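Local atomic coordinates of iron uptake protein A2 (Synechocystis sp., PDB entry 2VOZ), a protein that binds ferric iron and probably serves as a periplasmic substrate-binding subunit of an ABC transporter that imports it. Residues B[224-227]-B[228-231]. Sequence-based numbering, arbitrary orientation.
Sequences SYYY and IRLQ
Arg229 N and Gln231 N donate alpha-helical hydrogen bonds to Tyr225 O (3.1 Å) and Tyr227 O (3.0 Å), while Leu230 N reaches Tyr226 O more weakly at 3.4 Å; these are three consecutive bonds of the short helix 224-232. This helix carries two iron-site tyrosines of a periplasmic binding protein, Tyr225 and Tyr226, on the same flank as Arg229; the site is empty in this apo form. Tyr225 has its CG between the backbone N and the carbonyl carbon (chi1 53°), which sends its ring alongside the arginine, whose NH1 lies 3.7 Å from CD1 at the ring edge. Tyr226 runs beside the same chain, its CE1 over one face of the guanidinium and 3.6 Å from NH2, the two planes 70° apart. NH1 is hydrogen-bonded to Asn298, which is likely to limit the guanidinium's rotation beside the two tyrosines; the iron ligand Tyr169 hydrogen-bonds the hydroxyl of Tyr226.

Tyr227 turns the other way, with CG anti to the backbone N, and its hydroxyl bonds to Val245 O. Gln231 crosses Tyr227 obliquely at the ring's edge, amide and ring planes 52° apart, while OE1 accepts a hydrogen bond from His316. With an alanine here, His316 NE2 would probably lose this mate and the Tyr227 ring edge its amide neighbour. Gln231 OE1 sits near the ring plane, 3.2 Å from Tyr227 CD2.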
# COMPACT_ATOMS: atom_id res chain seq x y z
N SER B 224 17.57 4.67 -18.23
CA SER B 224 16.69 3.92 -19.10
C SER B 224 15.30 3.62 -18.48
O SER B 224 14.27 3.79 -19.15
CB SER B 224 17.40 2.59 -19.49
OG SER B 224 17.83 1.88 -18.33
N TYR B 225 15.27 3.16 -17.23
CA TYR B 225 13.99 2.67 -16.66
C TYR B 225 12.95 3.76 -16.43
O TYR B 225 11.77 3.47 -16.35
CB TYR B 225 14.23 1.90 -15.35
CG TYR B 225 15.04 2.66 -14.35
CD1 TYR B 225 14.43 3.48 -13.39
CD2 TYR B 225 16.42 2.57 -14.36
CE1 TYR B 225 15.20 4.20 -12.48
CE2 TYR B 225 17.19 3.27 -13.43
CZ TYR B 225 16.58 4.10 -12.51
OH TYR B 225 17.34 4.81 -11.59
N TYR B 226 13.37 5.02 -16.30
CA TYR B 226 12.39 6.09 -16.15
C TYR B 226 11.50 6.23 -17.35
O TYR B 226 10.32 6.55 -17.21
CB TYR B 226 13.09 7.42 -15.88
CG TYR B 226 13.80 7.40 -14.57
CD1 TYR B 226 13.08 7.31 -13.36
CD2 TYR B 226 15.20 7.47 -14.53
CE1 TYR B 226 13.75 7.27 -12.14
CE2 TYR B 226 15.87 7.43 -13.31
CZ TYR B 226 15.14 7.34 -12.13
OH TYR B 226 15.81 7.27 -10.92
N TYR B 227 12.05 6.00 -18.55
CA TYR B 227 11.22 6.09 -19.73
C TYR B 227 10.25 4.90 -19.83
O TYR B 227 9.09 5.07 -20.25
CB TYR B 227 12.11 6.19 -20.95
CG TYR B 227 11.38 6.50 -22.25
CD1 TYR B 227 11.14 7.83 -22.65
CD2 TYR B 227 10.93 5.48 -23.06
CE1 TYR B 227 10.49 8.11 -23.85
CE2 TYR B 227 10.28 5.75 -24.27
CZ TYR B 227 10.07 7.07 -24.66
OH TYR B 227 9.41 7.29 -25.85
N ILE B 228 10.71 3.74 -19.40
CA ILE B 228 9.85 2.54 -19.39
C ILE B 228 8.65 2.80 -18.49
O ILE B 228 7.52 2.43 -18.84
CB ILE B 228 10.62 1.25 -19.03
CG1 ILE B 228 11.94 1.13 -19.83
CG2 ILE B 228 9.71 0.02 -19.24
CD1 ILE B 228 11.74 1.19 -21.38
N ARG B 229 8.86 3.48 -17.35
CA ARG B 229 7.72 3.82 -16.46
C ARG B 229 6.69 4.63 -17.19
O ARG B 229 5.52 4.35 -17.08
CB ARG B 229 8.15 4.68 -15.27
CG ARG B 229 8.93 3.93 -14.29
CD ARG B 229 9.27 4.83 -13.10
NE ARG B 229 10.33 4.19 -12.33
CZ ARG B 229 10.94 4.77 -11.31
NH1 ARG B 229 11.91 4.11 -10.70
NH2 ARG B 229 10.57 5.99 -10.89
N LEU B 230 7.15 5.65 -17.92
CA LEU B 230 6.25 6.54 -18.65
C LEU B 230 5.47 5.75 -19.72
O LEU B 230 4.25 5.92 -19.82
CB LEU B 230 7.02 7.69 -19.30
CG LEU B 230 7.61 8.68 -18.28
CD1 LEU B 230 8.47 9.73 -19.04
CD2 LEU B 230 6.49 9.37 -17.50
N GLN B 231 6.15 4.84 -20.43
CA GLN B 231 5.50 4.03 -21.47
C GLN B 231 4.37 3.17 -20.86
O GLN B 231 3.30 2.97 -21.46
CB GLN B 231 6.53 3.14 -22.16
CG GLN B 231 7.49 3.90 -23.09
CD GLN B 231 8.38 2.94 -23.82
OE1 GLN B 231 9.47 2.60 -23.33
NE2 GLN B 231 7.91 2.45 -24.97